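Local coordinates for protein D-mannose isomerase (Marinomonas mediterranea, PDB 5X32) that catalyses the reversible isomerization of D-mannose to D-fructose and, less efficiently, converts D-lyxose, at residues Ala182-Phe187 with Leu259-Lys264. Sequence-based numbering, arbitrary orientation.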
loop_
_atom_site.group_PDB
_atom_site.type_symbol
_atom_site.label_atom_id
_atom_site.label_comp_id
_atom_site.label_asym_id
_atom_site.label_seq_id
_atom_site.Cartn_x
_atom_site.Cartn_y
_atom_site.Cartn_z
ATOM N N ALA A 182 2.863 2.990 7.640
ATOM C CA ALA A 182 4.175 2.481 7.979
ATOM C C ALA A 182 4.409 2.664 9.457
ATOM O O ALA A 182 4.881 1.748 10.144
ATOM C CB ALA A 182 5.254 3.198 7.170
ATOM N N LEU A 183 4.029 3.836 9.954
ATOM C CA LEU A 183 4.230 4.157 11.363
ATOM C C LEU A 183 3.347 3.306 12.280
ATOM O O LEU A 183 3.762 3.014 13.412
ATOM C CB LEU A 183 3.988 5.635 11.610
ATOM C CG LEU A 183 5.077 6.486 10.961
ATOM C CD1 LEU A 183 4.701 7.941 11.043
ATOM C CD2 LEU A 183 6.411 6.246 11.630
ATOM N N MET A 184 2.149 2.911 11.822
ATOM C CA MET A 184 1.403 1.901 12.584
ATOM C C MET A 184 2.141 0.556 12.646
ATOM O O MET A 184 2.165 -0.113 13.693
ATOM C CB MET A 184 0.026 1.677 11.993
ATOM C CG MET A 184 -0.944 2.790 12.304
ATOM S SD MET A 184 -2.508 2.530 11.476
ATOM C CE MET A 184 -2.967 1.036 12.294
ATOM N N SER A 185 2.755 0.164 11.529
ATOM C CA SER A 185 3.529 -1.076 11.509
ATOM C C SER A 185 4.694 -0.978 12.502
ATOM O O SER A 185 5.046 -1.947 13.204
ATOM C CB SER A 185 4.051 -1.359 10.103
ATOM O OG SER A 185 4.741 -2.598 10.043
ATOM N N ALA A 186 5.272 0.218 12.568
ATOM C CA ALA A 186 6.400 0.477 13.444
ATOM C C ALA A 186 5.950 0.402 14.896
ATOM O O ALA A 186 6.632 -0.180 15.732
ATOM C CB ALA A 186 7.011 1.840 13.140
ATOM N N PHE A 187 4.812 1.009 15.203
ATOM C CA PHE A 187 4.271 0.920 16.552
ATOM C C PHE A 187 3.974 -0.522 16.965
ATOM O O PHE A 187 4.197 -0.892 18.102
ATOM C CB PHE A 187 3.018 1.773 16.710
ATOM C CG PHE A 187 2.330 1.569 18.024
ATOM C CD1 PHE A 187 2.909 2.032 19.195
ATOM C CD2 PHE A 187 1.114 0.917 18.102
ATOM C CE1 PHE A 187 2.285 1.847 20.417
ATOM C CE2 PHE A 187 0.485 0.736 19.325
ATOM C CZ PHE A 187 1.072 1.200 20.481
ATOM N N LEU A 259 -8.065 4.365 9.231
ATOM C CA LEU A 259 -8.823 4.904 10.363
ATOM C C LEU A 259 -9.330 3.805 11.283
ATOM O O LEU A 259 -9.279 3.952 12.494
ATOM C CB LEU A 259 -10.016 5.728 9.892
ATOM C CG LEU A 259 -9.628 6.950 9.060
ATOM C CD1 LEU A 259 -10.855 7.799 8.692
ATOM C CD2 LEU A 259 -8.516 7.765 9.710
ATOM N N LEU A 260 -9.826 2.706 10.725
ATOM C CA LEU A 260 -10.373 1.666 11.598
ATOM C C LEU A 260 -9.233 0.942 12.325
ATOM O O LEU A 260 -9.338 0.572 13.510
ATOM C CB LEU A 260 -11.256 0.703 10.793
ATOM C CG LEU A 260 -12.431 1.457 10.159
ATOM C CD1 LEU A 260 -13.335 0.586 9.336
ATOM C CD2 LEU A 260 -13.246 2.164 11.214
ATOM N N MET A 261 -8.120 0.784 11.627
ATOM C CA MET A 261 -6.941 0.192 12.228
ATOM C C MET A 261 -6.412 1.066 13.398
ATOM O O MET A 261 -6.009 0.554 14.438
ATOM C CB MET A 261 -5.888 -0.009 11.154
ATOM C CG MET A 261 -6.176 -1.152 10.196
ATOM S SD MET A 261 -4.872 -1.282 8.951
ATOM C CE MET A 261 -3.439 -1.702 9.958
ATOM N N LEU A 262 -6.449 2.380 13.227
ATOM C CA LEU A 262 -6.064 3.303 14.281
ATOM C C LEU A 262 -7.098 3.286 15.403
ATOM O O LEU A 262 -6.766 3.400 16.573
ATOM C CB LEU A 262 -5.944 4.709 13.716
ATOM C CG LEU A 262 -4.627 4.991 13.014
ATOM C CD1 LEU A 262 -4.661 6.394 12.464
ATOM C CD2 LEU A 262 -3.449 4.791 13.957
ATOM N N ASP A 263 -8.359 3.111 15.038
ATOM C CA ASP A 263 -9.437 3.111 16.008
ATOM C C ASP A 263 -9.344 1.889 16.910
ATOM O O ASP A 263 -9.930 1.882 17.997
ATOM C CB ASP A 263 -10.802 3.170 15.322
ATOM C CG ASP A 263 -11.902 3.594 16.269
ATOM O OD1 ASP A 263 -11.573 4.050 17.386
ATOM O OD2 ASP A 263 -13.086 3.519 15.882
ATOM N N LYS A 264 -8.645 0.838 16.477
ATOM C CA LYS A 264 -8.513 -0.275 17.410
ATOM C C LYS A 264 -7.266 -0.102 18.261
ATOM O O LYS A 264 -7.216 -0.577 19.391
ATOM C CB LYS A 264 -8.446 -1.614 16.660
ATOM C CG LYS A 264 -7.503 -2.727 17.238
ATOM C CD LYS A 264 -7.721 -3.231 18.679
ATOM C CE LYS A 264 -6.990 -4.559 18.905
ATOM N NZ LYS A 264 -5.484 -4.444 18.642
#
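No ring, amide or carboxylate has a face or edge in the junction where M184 meets M261 and L262; two thioether chains and a branched leucine tip make it up. With CG anti to its carbonyl carbon (chi1 -75°) and the chain extended through chi2 (176°), M184 reaches out from its helix, and its CG and SD slant across the branched end of L262. M184 SD is 3.5 Å from L262 CD2, and the same methyl carbon is 3.6 Å from M184 CG. A bend at chi3, 64°, then turns M184 CE off this line toward M261, where it settles 3.3 Å from M261 CB, against the base of that side chain. M261 is bent in the same way, which brings its own terminal methyl back beside its partner: M261 CE lies 3.6 Å from M184 CE. The end of M184 therefore lies in the groove between two consecutive side chains of 259-264. Helices 173-190 and 249-265 run in the same sense as neighbouring inner helices of the (alpha/alpha)6 barrel of the N-acylglucosamine 2-epimerase family, the outer helix 193-212 following the first in sequence. Shortening M184 to an alanine removes SD and CE, which would probably open a gap between the inner helices and cost M261 CB and CE and the L262 tip this apolar contact. No hydrogen bond crosses between the segments. L262 also packs on L196 and A203 of helix 193-212, and M261 on L323 of inner helix 311-328. The side chain of M261 is about 11 Å from that of H380, a probable proton donor/acceptor of the active site by analogy with relatives.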